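Local coordinates for protein histidinol-phosphatase (Listeria monocytogenes serotype 4b str. H7858, PDB 6NLR) that probably hydrolyses L-histidinol phosphate to L-histidinol and phosphate in histidine biosynthesis, using a trinuclear metal centre in a PHP-family fold, at residues Asp102-Arg105 and Asp106-Glu110; Ile182-Cys185 and Gln186-Gln189; Glu194-Ser197 and Asp198-Glu201. All blocks are in the same frame, centred on the assembly; numbering follows the deposited sequence.

Contact 1 of 3, residues Asp102-Arg105 and Asp106-Glu110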
loop_
_atom_site.group_PDB
_atom_site.type_symbol
_atom_site.label_atom_id
_atom_site.label_comp_id
_atom_site.label_asym_id
_atom_site.label_seq_id
_atom_site.Cartn_x
_atom_site.Cartn_y
_atom_site.Cartn_z
ATOM N N ASP A 102 -4.707 16.423 -9.168
ATOM C CA ASP A 102 -3.988 17.071 -10.297
ATOM C C ASP A 102 -2.504 16.708 -10.206
ATOM O O ASP A 102 -1.927 16.337 -11.244
ATOM C CB ASP A 102 -4.183 18.593 -10.348
ATOM C CG ASP A 102 -5.600 19.025 -10.692
ATOM O OD1 ASP A 102 -6.412 18.139 -11.020
ATOM O OD2 ASP A 102 -5.894 20.247 -10.607
ATOM N N PHE A 103 -1.892 16.831 -9.030
ATOM C CA PHE A 103 -0.461 16.478 -8.835
ATOM C C PHE A 103 -0.272 15.010 -9.238
ATOM O O PHE A 103 0.634 14.693 -9.995
ATOM C CB PHE A 103 0.023 16.701 -7.397
ATOM C CG PHE A 103 1.312 15.981 -7.104
ATOM C CD1 PHE A 103 2.529 16.516 -7.500
ATOM C CD2 PHE A 103 1.300 14.714 -6.528
ATOM C CE1 PHE A 103 3.710 15.825 -7.276
ATOM C CE2 PHE A 103 2.482 14.020 -6.307
ATOM C CZ PHE A 103 3.680 14.576 -6.684
ATOM N N THR A 104 -1.113 14.116 -8.731
ATOM C CA THR A 104 -0.911 12.665 -8.918
ATOM C C THR A 104 -1.061 12.322 -10.406
ATOM O O THR A 104 -0.239 11.563 -10.919
ATOM C CB THR A 104 -1.853 11.881 -8.001
ATOM O OG1 THR A 104 -1.637 12.356 -6.670
ATOM C CG2 THR A 104 -1.633 10.388 -8.100
ATOM N N ARG A 105 -2.071 12.886 -11.060
ATOM C CA ARG A 105 -2.367 12.691 -12.502
ATOM C C ARG A 105 -1.152 13.169 -13.314
ATOM O O ARG A 105 -0.734 12.432 -14.229
ATOM C CB ARG A 105 -3.680 13.403 -12.879
ATOM C CG ARG A 105 -4.116 13.224 -14.329
ATOM C CD ARG A 105 -5.345 14.042 -14.706
ATOM N NE ARG A 105 -6.403 13.842 -13.740
ATOM C CZ ARG A 105 -6.843 14.750 -12.865
ATOM N NH1 ARG A 105 -6.352 15.982 -12.842
ATOM N NH2 ARG A 105 -7.797 14.419 -12.014
ATOM N N ASP A 106 -0.604 14.352 -13.005
ATOM C CA ASP A 106 0.565 14.912 -13.738
ATOM C C ASP A 106 1.770 13.992 -13.537
ATOM O O ASP A 106 2.482 13.739 -14.502
ATOM C CB ASP A 106 0.879 16.338 -13.294
ATOM C CG ASP A 106 -0.162 17.359 -13.733
ATOM O OD1 ASP A 106 -1.072 16.992 -14.519
ATOM O OD2 ASP A 106 -0.057 18.523 -13.278
ATOM N N PHE A 107 1.971 13.477 -12.325
ATOM C CA PHE A 107 3.111 12.584 -12.010
ATOM C C PHE A 107 2.964 11.296 -12.840
ATOM O O PHE A 107 3.932 10.857 -13.495
ATOM C CB PHE A 107 3.197 12.298 -10.507
ATOM C CG PHE A 107 4.215 11.236 -10.178
ATOM C CD1 PHE A 107 5.543 11.564 -9.980
ATOM C CD2 PHE A 107 3.855 9.902 -10.130
ATOM C CE1 PHE A 107 6.487 10.581 -9.724
ATOM C CE2 PHE A 107 4.793 8.919 -9.848
ATOM C CZ PHE A 107 6.106 9.264 -9.664
ATOM N N LEU A 108 1.774 10.694 -12.813
ATOM C CA LEU A 108 1.523 9.415 -13.523
ATOM C C LEU A 108 1.626 9.625 -15.038
ATOM O O LEU A 108 2.202 8.748 -15.700
ATOM C CB LEU A 108 0.153 8.891 -13.105
ATOM C CG LEU A 108 0.073 8.356 -11.681
ATOM C CD1 LEU A 108 -1.377 8.070 -11.298
ATOM C CD2 LEU A 108 0.898 7.097 -11.560
ATOM N N ASN A 109 1.098 10.729 -15.575
ATOM C CA ASN A 109 1.227 11.022 -17.027
ATOM C C ASN A 109 2.713 11.175 -17.382
ATOM O O ASN A 109 3.089 10.732 -18.472
ATOM C CB ASN A 109 0.403 12.233 -17.477
ATOM C CG ASN A 109 -1.094 11.964 -17.491
ATOM O OD1 ASN A 109 -1.876 12.906 -17.495
ATOM N ND2 ASN A 109 -1.522 10.711 -17.519
ATOM N N GLU A 110 3.544 11.759 -16.516
ATOM C CA GLU A 110 4.982 11.951 -16.857
ATOM C C GLU A 110 5.753 10.624 -16.734
ATOM O O GLU A 110 6.481 10.297 -17.656
ATOM C CB GLU A 110 5.630 13.042 -16.004
ATOM C CG GLU A 110 7.102 13.223 -16.326
ATOM C CD GLU A 110 7.748 14.509 -15.833
ATOM O OE1 GLU A 110 7.121 15.211 -15.008
ATOM O OE2 GLU A 110 8.885 14.808 -16.275
#
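In Thr104 a chi1 of -54° puts OG1 beside the backbone N and so leaves the methyl CG2 anti to that N, where it meets Leu108 CD1 at 4.0 Å; the two side chains extend together off the same side of the helix. Arg105 stays extended until a bend at chi3, -50°, which folds the guanidinium back to Asp102. There Arg105 NH1 donates to Asp102 OD1 at 2.8 Å, an i to i+3 salt bridge along the helix; the carboxylate oxygen lies at the guanidinium edge, near its plane, and is approached on its anti side, with the donor tilted well out of the carboxylate plane. Arg105 CG also passes 3.9 Å from Asn109 OD1. Elsewhere on the helix, Phe103 CZ comes obliquely to Phe107 CB at 4.5 Å, a loose apolar contact.

Four successive i to i+4 bonds hold this spacing, from Asp106 N to Asp102 O at 3.0 Å through Asn109 N to Arg105 O at 2.8 Å, all with N-H...O angles of 156° or more. The backbone is therefore regular alpha-helix. Helix 101-111 is the crossover of a beta-alpha-beta unit between strands 87-95 and 117-127: Thr104 and Leu108 pack on Val94, Phe107 meets Phe92 edge-to-face, and Arg105 NH2 bonds Asp170 O.

Contact 2 of 3, residues Ile182-Cys185 and Gln186-Gln189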
loop_
_atom_site.group_PDB
_atom_site.type_symbol
_atom_site.label_atom_id
_atom_site.label_comp_id
_atom_site.label_asym_id
_atom_site.label_seq_id
_atom_site.Cartn_x
_atom_site.Cartn_y
_atom_site.Cartn_z
ATOM N N ILE A 182 -6.130 -2.506 1.777
ATOM C CA ILE A 182 -7.374 -1.700 1.980
ATOM C C ILE A 182 -7.986 -1.847 3.387
ATOM O O ILE A 182 -9.165 -1.473 3.536
ATOM C CB ILE A 182 -8.438 -1.982 0.909
ATOM C CG1 ILE A 182 -8.930 -3.430 0.936
ATOM C CG2 ILE A 182 -7.948 -1.546 -0.458
ATOM C CD1 ILE A 182 -10.277 -3.614 0.241
ATOM N N SER A 183 -7.260 -2.315 4.396
ATOM C CA SER A 183 -7.725 -2.240 5.806
ATOM C C SER A 183 -6.592 -1.691 6.684
ATOM O O SER A 183 -6.438 -2.172 7.844
ATOM C CB SER A 183 -8.213 -3.587 6.289
ATOM O OG SER A 183 -7.160 -4.550 6.238
ATOM N N LEU A 184 -5.842 -0.719 6.164
ATOM C CA LEU A 184 -4.653 -0.145 6.862
ATOM C C LEU A 184 -5.094 0.553 8.160
ATOM O O LEU A 184 -4.249 0.750 9.034
ATOM C CB LEU A 184 -3.909 0.834 5.947
ATOM C CG LEU A 184 -2.537 1.283 6.475
ATOM C CD1 LEU A 184 -1.539 0.124 6.436
ATOM C CD2 LEU A 184 -2.009 2.450 5.659
ATOM N N CYS A 185 -6.369 0.909 8.278
ATOM C CA CYS A 185 -7.005 1.437 9.517
ATOM C C CYS A 185 -6.919 0.412 10.664
ATOM O O CYS A 185 -7.193 0.827 11.812
ATOM C CB CYS A 185 -8.457 1.829 9.258
ATOM S SG CYS A 185 -9.517 0.478 8.648
ATOM N N GLN A 186 -6.486 -0.827 10.405
ATOM C CA GLN A 186 -6.336 -1.888 11.454
ATOM C C GLN A 186 -4.875 -2.050 11.900
ATOM O O GLN A 186 -4.609 -2.903 12.759
ATOM C CB GLN A 186 -6.883 -3.234 10.958
ATOM C CG GLN A 186 -8.312 -3.162 10.443
ATOM C CD GLN A 186 -9.304 -2.596 11.431
ATOM O OE1 GLN A 186 -10.078 -1.691 11.113
ATOM N NE2 GLN A 186 -9.295 -3.127 12.654
ATOM N N LYS A 187 -3.947 -1.245 11.377
ATOM C CA LYS A 187 -2.502 -1.457 11.658
ATOM C C LYS A 187 -2.219 -1.339 13.160
ATOM O O LYS A 187 -1.329 -2.071 13.632
ATOM C CB LYS A 187 -1.617 -0.494 10.874
ATOM C CG LYS A 187 -0.133 -0.668 11.158
ATOM C CD LYS A 187 0.752 0.141 10.270
ATOM C CE LYS A 187 2.225 -0.034 10.585
ATOM N NZ LYS A 187 3.019 0.777 9.637
ATOM N N PHE A 188 -2.940 -0.482 13.907
ATOM C CA PHE A 188 -2.684 -0.280 15.361
ATOM C C PHE A 188 -3.885 -0.737 16.180
ATOM O O PHE A 188 -4.069 -0.283 17.329
ATOM C CB PHE A 188 -2.315 1.176 15.606
ATOM C CG PHE A 188 -1.115 1.618 14.814
ATOM C CD1 PHE A 188 0.124 0.994 14.975
ATOM C CD2 PHE A 188 -1.238 2.626 13.877
ATOM C CE1 PHE A 188 1.214 1.385 14.215
ATOM C CE2 PHE A 188 -0.137 3.043 13.151
ATOM C CZ PHE A 188 1.077 2.420 13.319
ATOM N N GLN A 189 -4.674 -1.622 15.578
ATOM C CA GLN A 189 -5.886 -2.261 16.144
ATOM C C GLN A 189 -5.808 -2.425 17.667
ATOM O O GLN A 189 -6.716 -1.970 18.416
ATOM C CB GLN A 189 -5.873 -3.692 15.608
ATOM C CG GLN A 189 -7.161 -4.060 14.981
ATOM C CD GLN A 189 -7.030 -5.313 14.173
ATOM O OE1 GLN A 189 -7.821 -5.451 13.280
ATOM N NE2 GLN A 189 -6.091 -6.211 14.478
HETATM O O HOH W 1 -4.969 1.290 13.408
#
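Backbone hydrogen bonds between Ser183 and Gln186 and between Leu184 and Lys187 set the path of the chain. Gln186 N donates to Ser183 O at 2.9 Å and Lys187 N to Leu184 O at 3.1 Å, both i to i+3. Each donor stands above the carbonyl plane, Lys187 N the more steeply at 59°, and both spacings are those of a short 3-10 turn. A type I beta turn from Gln186 to Gln189 follows directly, and one water joins the two halves, donating to Cys185 O and accepting from Phe188 N.

Among side-chain polar contacts, Gln186 NE2 gives a nearly straight bond to Gln189 OE1, 2.8 Å with an N-H...O angle of 167°. It reaches a lone pair in the carbonyl plane of Gln189, while that oxygen lies close to the amide plane of Gln186. With CG beside the backbone N and a bend at chi2 (-56°), Gln186 curls back over its own turn, placing CG 3.4 Å from Ser183 O. The other end of the amide, OE1, accepts from Gln156 on helix 152-168, so both amide atoms have partners and the flat group is fixed in rotation.

Apolar packing is lighter. Lys187 is fully extended, its CG lying over the centre of one face of the Phe188 ring, 3.9 Å above the plane, and its aliphatic CD comes within 4.5 Å of Leu184 CD1. The Leu184 side chain itself lies about 5 Å from a bound manganese ion.

Lys187 NZ bonds Asp135 O, and its side chain comes to about 5 Å from the bound sulfate. A positive charge held by Asp135 O beside that sulfate would be consistent with a site for a phosphate-like anion.

Contact 3 of 3, residues Glu194-Ser197 and Asp198-Glu201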
loop_
_atom_site.group_PDB
_atom_site.type_symbol
_atom_site.label_atom_id
_atom_site.label_comp_id
_atom_site.label_asym_id
_atom_site.label_seq_id
_atom_site.Cartn_x
_atom_site.Cartn_y
_atom_site.Cartn_z
ATOM N N GLU A 194 -9.177 -3.170 19.729
ATOM C CA GLU A 194 -9.983 -3.516 18.544
ATOM C C GLU A 194 -9.301 -4.675 17.827
ATOM O O GLU A 194 -8.062 -4.862 17.983
ATOM C CB GLU A 194 -10.064 -2.323 17.593
ATOM C CG GLU A 194 -10.874 -1.166 18.140
ATOM C CD GLU A 194 -12.377 -1.372 18.160
ATOM O OE1 GLU A 194 -12.858 -2.436 17.673
ATOM O OE2 GLU A 194 -13.059 -0.501 18.728
ATOM N N ASP A 195 -10.100 -5.434 17.073
ATOM C CA ASP A 195 -9.645 -6.544 16.202
ATOM C C ASP A 195 -10.703 -6.698 15.093
ATOM O O ASP A 195 -11.687 -5.914 15.052
ATOM C CB ASP A 195 -9.344 -7.793 17.043
ATOM C CG ASP A 195 -10.533 -8.335 17.805
ATOM O OD1 ASP A 195 -11.635 -8.362 17.185
ATOM O OD2 ASP A 195 -10.377 -8.712 19.007
ATOM N N THR A 196 -10.494 -7.619 14.173
ATOM C CA THR A 196 -11.331 -7.715 12.950
ATOM C C THR A 196 -12.563 -8.551 13.292
ATOM O O THR A 196 -13.394 -8.720 12.381
ATOM C CB THR A 196 -10.509 -8.231 11.760
ATOM O OG1 THR A 196 -9.927 -9.485 12.105
ATOM C CG2 THR A 196 -9.428 -7.255 11.352
ATOM N N SER A 197 -12.725 -9.014 14.534
ATOM C CA SER A 197 -13.858 -9.878 14.916
ATOM C C SER A 197 -15.165 -9.070 14.928
ATOM O O SER A 197 -16.232 -9.700 14.969
ATOM C CB SER A 197 -13.618 -10.590 16.232
ATOM O OG SER A 197 -13.837 -9.729 17.336
ATOM N N ASP A 198 -15.135 -7.740 15.007
ATOM C CA ASP A 198 -16.397 -7.027 15.370
ATOM C C ASP A 198 -16.570 -5.748 14.532
ATOM O O ASP A 198 -17.173 -4.733 15.024
ATOM C CB ASP A 198 -16.465 -6.843 16.890
ATOM C CG ASP A 198 -15.725 -5.601 17.346
ATOM O OD1 ASP A 198 -14.612 -5.350 16.814
ATOM O OD2 ASP A 198 -16.298 -4.857 18.182
ATOM N N PHE A 199 -16.183 -5.793 13.264
ATOM C CA PHE A 199 -16.565 -4.741 12.272
ATOM C C PHE A 199 -18.067 -4.462 12.399
ATOM O O PHE A 199 -18.847 -5.407 12.331
ATOM C CB PHE A 199 -16.214 -5.150 10.836
ATOM C CG PHE A 199 -14.750 -5.112 10.491
ATOM C CD1 PHE A 199 -13.802 -4.600 11.372
ATOM C CD2 PHE A 199 -14.304 -5.590 9.272
ATOM C CE1 PHE A 199 -12.448 -4.583 11.044
ATOM C CE2 PHE A 199 -12.960 -5.548 8.936
ATOM C CZ PHE A 199 -12.037 -5.057 9.823
ATOM N N SER A 200 -18.444 -3.199 12.592
ATOM C CA SER A 200 -19.856 -2.751 12.695
ATOM C C SER A 200 -20.551 -2.974 11.346
ATOM O O SER A 200 -19.846 -3.135 10.307
ATOM C CB SER A 200 -19.922 -1.297 13.062
ATOM O OG SER A 200 -19.476 -0.528 11.958
ATOM N N GLU A 201 -21.877 -2.967 11.352
ATOM C CA GLU A 201 -22.683 -3.177 10.126
ATOM C C GLU A 201 -22.354 -2.060 9.132
ATOM O O GLU A 201 -22.234 -2.359 7.932
ATOM C CB GLU A 201 -24.170 -3.229 10.478
ATOM C CG GLU A 201 -25.051 -3.503 9.278
ATOM C CD GLU A 201 -24.529 -4.605 8.360
ATOM O OE1 GLU A 201 -24.379 -5.750 8.859
ATOM O OE2 GLU A 201 -24.191 -4.288 7.167
HETATM O O HOH W 2 -15.833 -8.614 11.752
#
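Asp195 OD1 accepts two bonds from Ser197: OG donates at 2.6 Å on its syn side, and Ser197 N donates at 2.9 Å on its anti side. Both donors stand modestly out of the carboxylate plane and divide the oxygen between them. A chi1 of 61° sets the carboxylate of Asp195 between its nitrogen and carbonyl carbon, within range of the amide two residues on.

The next polar approach is between like charges. Glu194 OE1 comes to 3.5 Å from Asp198 OD1, the two side chains crossing at about a right angle with their carboxylate planes 22° apart; such proximity would tend to raise the pKa of one of them.

Phe199 supplies the apolar part. Thr196 CG2 lies alongside the ring at 3.7 Å from Phe199 CZ, and Thr196 O stands over the ring centre, 4.2 Å above its plane. That carbonyl also takes a bond from a water, which in turn accepts from Phe199 N. Thr196 OG1 bonds Glu235 OE2.

Asp195 with Ser197 N forms an Asx turn, and shortly after it Ser200 N-caps helix 201-217, its OG accepting from Val203 N.

How the contacts relate
Contact 2 is buried, contact 1 partly so, and contact 3 lies on the surface. Contact 1 stands apart, on the opposite side of the chain's centre, with nearest atoms about 16 Å from contact 2 and 26 Å from contact 3. Contacts 2 and 3 belong to the same connection between strand 178-179 and helix 201-217, and they touch: Gln189 O lies 3.0 Å from Glu194 N, a probable hydrogen bond, and Gln186 CD packs 3.7 Å from Phe199 CE1. Chemistry follows location. Regular i to i+4 bonding dominates the helix of contact 1; a short 3-10 turn, an amide pair and one lysine near the sulfate mark contact 2; clustered carboxylates with water mark contact 3.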